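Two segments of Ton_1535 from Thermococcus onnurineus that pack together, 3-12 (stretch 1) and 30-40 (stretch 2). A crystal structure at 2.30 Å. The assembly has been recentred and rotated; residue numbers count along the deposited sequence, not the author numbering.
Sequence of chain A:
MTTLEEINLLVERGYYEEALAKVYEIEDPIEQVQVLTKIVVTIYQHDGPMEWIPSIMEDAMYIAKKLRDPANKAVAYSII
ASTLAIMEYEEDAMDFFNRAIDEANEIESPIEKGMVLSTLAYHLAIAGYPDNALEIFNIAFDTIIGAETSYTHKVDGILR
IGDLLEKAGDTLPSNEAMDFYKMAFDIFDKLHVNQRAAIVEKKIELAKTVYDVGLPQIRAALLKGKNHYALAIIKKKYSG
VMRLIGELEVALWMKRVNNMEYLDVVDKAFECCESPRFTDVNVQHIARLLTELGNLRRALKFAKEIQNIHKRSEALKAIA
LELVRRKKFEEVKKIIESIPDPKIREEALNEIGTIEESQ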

# COMPACT_ATOMS: atom_id res chain seq x y z
N THR A 3 -7.74 6.76 31.40
CA THR A 3 -7.35 8.15 31.24
C THR A 3 -7.56 8.59 29.78
O THR A 3 -8.04 9.69 29.52
CB THR A 3 -5.91 8.42 31.68
OG1 THR A 3 -5.77 8.15 33.08
CG2 THR A 3 -5.56 9.87 31.43
N LEU A 4 -7.21 7.72 28.84
CA LEU A 4 -7.42 8.01 27.43
C LEU A 4 -8.91 8.13 27.09
O LEU A 4 -9.29 8.84 26.15
CB LEU A 4 -6.78 6.95 26.53
CG LEU A 4 -5.29 6.62 26.57
CD1 LEU A 4 -4.95 5.87 25.31
CD2 LEU A 4 -4.42 7.84 26.71
N GLU A 5 -9.74 7.41 27.83
CA GLU A 5 -11.18 7.43 27.60
C GLU A 5 -11.75 8.78 28.06
O GLU A 5 -12.54 9.40 27.35
CB GLU A 5 -11.86 6.28 28.34
CG GLU A 5 -13.17 5.78 27.71
CD GLU A 5 -13.86 4.70 28.55
OE1 GLU A 5 -13.21 4.07 29.41
OE2 GLU A 5 -15.07 4.49 28.35
N GLU A 6 -11.33 9.22 29.25
CA GLU A 6 -11.69 10.54 29.76
C GLU A 6 -11.25 11.67 28.82
O GLU A 6 -12.00 12.60 28.55
CB GLU A 6 -11.08 10.74 31.15
CG GLU A 6 -11.55 9.70 32.14
CD GLU A 6 -10.94 9.86 33.52
OE1 GLU A 6 -9.81 10.40 33.63
OE2 GLU A 6 -11.59 9.45 34.50
N ILE A 7 -10.04 11.58 28.30
CA ILE A 7 -9.55 12.56 27.35
C ILE A 7 -10.36 12.60 26.05
O ILE A 7 -10.72 13.67 25.57
CB ILE A 7 -8.06 12.33 27.06
CG1 ILE A 7 -7.24 12.75 28.29
CG2 ILE A 7 -7.64 13.10 25.82
CD1 ILE A 7 -5.82 12.23 28.27
N ASN A 8 -10.65 11.43 25.47
CA ASN A 8 -11.45 11.37 24.25
C ASN A 8 -12.83 11.98 24.46
O ASN A 8 -13.34 12.68 23.59
CB ASN A 8 -11.61 9.93 23.77
CG ASN A 8 -10.38 9.41 23.06
OD1 ASN A 8 -9.75 10.14 22.29
ND2 ASN A 8 -10.03 8.15 23.31
N LEU A 9 -13.42 11.70 25.61
CA LEU A 9 -14.79 12.09 25.89
C LEU A 9 -14.84 13.61 26.02
O LEU A 9 -15.71 14.26 25.45
CB LEU A 9 -15.27 11.39 27.16
CG LEU A 9 -16.72 11.40 27.66
CD1 LEU A 9 -16.90 12.48 28.68
CD2 LEU A 9 -17.77 11.54 26.53
N LEU A 10 -13.89 14.16 26.78
CA LEU A 10 -13.75 15.60 26.93
C LEU A 10 -13.59 16.30 25.57
O LEU A 10 -14.03 17.43 25.38
CB LEU A 10 -12.56 15.92 27.83
CG LEU A 10 -12.73 15.78 29.34
CD1 LEU A 10 -11.38 15.67 30.00
CD2 LEU A 10 -13.49 16.96 29.92
N VAL A 11 -12.96 15.61 24.62
CA VAL A 11 -12.75 16.18 23.30
C VAL A 11 -14.07 16.16 22.53
O VAL A 11 -14.44 17.15 21.89
CB VAL A 11 -11.64 15.41 22.52
CG1 VAL A 11 -11.70 15.72 21.03
CG2 VAL A 11 -10.27 15.76 23.09
N GLU A 12 -14.78 15.04 22.63
CA GLU A 12 -16.06 14.87 21.97
C GLU A 12 -17.06 15.94 22.43
O GLU A 12 -17.90 16.39 21.65
CB GLU A 12 -16.61 13.48 22.25
CG GLU A 12 -17.92 13.17 21.56
CD GLU A 12 -18.03 11.72 21.14
OE1 GLU A 12 -16.99 11.13 20.76
OE2 GLU A 12 -19.15 11.17 21.19
N ILE A 30 6.19 9.84 25.63
CA ILE A 30 5.87 9.43 24.28
C ILE A 30 4.37 9.23 24.12
O ILE A 30 3.78 9.65 23.12
CB ILE A 30 6.65 8.17 23.89
CG1 ILE A 30 8.09 8.56 23.54
CG2 ILE A 30 6.01 7.47 22.70
CD1 ILE A 30 9.01 7.40 23.46
N GLU A 31 3.74 8.65 25.13
CA GLU A 31 2.29 8.48 25.11
C GLU A 31 1.58 9.84 25.14
O GLU A 31 0.59 10.04 24.44
CB GLU A 31 1.86 7.59 26.27
CG GLU A 31 0.43 7.10 26.17
CD GLU A 31 0.22 6.14 25.01
OE1 GLU A 31 1.23 5.60 24.49
OE2 GLU A 31 -0.95 5.92 24.63
N GLN A 32 2.09 10.78 25.93
CA GLN A 32 1.54 12.14 25.93
C GLN A 32 1.60 12.77 24.54
O GLN A 32 0.71 13.50 24.15
CB GLN A 32 2.27 13.03 26.94
CG GLN A 32 2.07 12.61 28.38
CD GLN A 32 2.79 13.52 29.34
OE1 GLN A 32 3.68 14.27 28.93
NE2 GLN A 32 2.42 13.48 30.61
N VAL A 33 2.66 12.45 23.79
CA VAL A 33 2.89 13.07 22.50
C VAL A 33 1.99 12.45 21.44
O VAL A 33 1.44 13.17 20.60
CB VAL A 33 4.38 12.95 22.10
CG1 VAL A 33 4.61 13.49 20.70
CG2 VAL A 33 5.23 13.70 23.07
N GLN A 34 1.86 11.12 21.49
CA GLN A 34 0.86 10.37 20.75
C GLN A 34 -0.53 10.97 20.92
O GLN A 34 -1.25 11.20 19.96
CB GLN A 34 0.79 8.93 21.25
CG GLN A 34 2.00 8.08 20.94
CD GLN A 34 1.98 7.56 19.53
OE1 GLN A 34 1.28 8.09 18.67
NE2 GLN A 34 2.76 6.50 19.27
N VAL A 35 -0.92 11.19 22.17
CA VAL A 35 -2.26 11.68 22.42
C VAL A 35 -2.39 13.08 21.85
O VAL A 35 -3.32 13.37 21.10
CB VAL A 35 -2.58 11.66 23.92
CG1 VAL A 35 -3.89 12.37 24.19
CG2 VAL A 35 -2.65 10.23 24.39
N LEU A 36 -1.44 13.95 22.20
CA LEU A 36 -1.51 15.34 21.78
C LEU A 36 -1.64 15.43 20.27
O LEU A 36 -2.54 16.11 19.76
CB LEU A 36 -0.29 16.13 22.27
CG LEU A 36 -0.23 16.36 23.79
CD1 LEU A 36 1.17 16.79 24.21
CD2 LEU A 36 -1.25 17.40 24.22
N THR A 37 -0.80 14.69 19.56
CA THR A 37 -0.80 14.77 18.11
C THR A 37 -2.04 14.18 17.44
O THR A 37 -2.45 14.63 16.38
CB THR A 37 0.50 14.19 17.49
OG1 THR A 37 0.73 12.87 17.99
CG2 THR A 37 1.69 15.05 17.84
N LYS A 38 -2.65 13.19 18.09
CA LYS A 38 -3.86 12.53 17.58
C LYS A 38 -5.07 13.44 17.72
O LYS A 38 -6.02 13.36 16.94
CB LYS A 38 -4.09 11.23 18.34
CG LYS A 38 -4.98 10.21 17.64
CD LYS A 38 -4.91 8.87 18.37
CE LYS A 38 -3.46 8.40 18.51
NZ LYS A 38 -3.31 7.20 19.38
N ILE A 39 -5.04 14.29 18.74
CA ILE A 39 -6.04 15.33 18.88
C ILE A 39 -5.94 16.35 17.75
O ILE A 39 -6.95 16.73 17.15
CB ILE A 39 -5.87 16.05 20.20
CG1 ILE A 39 -6.23 15.10 21.35
CG2 ILE A 39 -6.72 17.32 20.23
CD1 ILE A 39 -6.36 15.78 22.67
N VAL A 40 -4.73 16.81 17.48
CA VAL A 40 -4.48 17.76 16.39
C VAL A 40 -4.93 17.19 15.06
O VAL A 40 -5.60 17.87 14.28
CB VAL A 40 -2.98 18.11 16.29
CG1 VAL A 40 -2.64 18.66 14.89
CG2 VAL A 40 -2.59 19.11 17.37

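Both stretches are helical throughout, with phi/psi values clustered near -65°/-40° and i to i+4 backbone hydrogen bonds, such as Val11 N to Ile7 O at 3.1 Å and Val35 N to Glu31 O at 3.0 Å. Their N-to-C directions differ by 20°, so the helices run nearly parallel, with a signed crossing angle of -20°. The axes come no closer than 12.0 Å, a wide separation that leaves the contact to side chains. The register agrees: Leu4 CA lies 8.1 Å from Val35 CA, and Val11 CA lies 8.1 Å from Ile39 CA. The equal spacing at these two points, about two turns apart on stretch 1, fits the shallow crossing.

Leu4, Ile7 and Val11, spaced three and four residues apart, fall on one face of their helix, and the CA-to-CB bond of each points toward stretch 2. Across from them, Glu31, Val35 and Ile39 recur every four residues. The closest apolar approach joins Leu4 CD2 to Val35 CG2 at 3.8 Å, near van der Waals contact. Ile7 bridges two partners through one methyl: its CG2 is 4.2 Å from Val35 CG1 and 4.3 Å from Ile39 CD1. Farther along, Val11 CG2 meets Ile39 CD1 at 3.9 Å. Ile39 leaves its backbone sideways, but with chi1 at -68° (m) and chi2 at -168° (t) its end comes nearer, placing CD1 within reach of both Ile7 and Val11.

Glu31 borders this apolar row. Its OE2 lies 4.1 Å from Leu4 CD1, a contact between a carboxylate oxygen and a methyl group that offers no polar pairing. No hydrogen bond crosses between the stretches, and the buried surface totals just 219 Å² over both sides. The contact is therefore small and held by apolar packing.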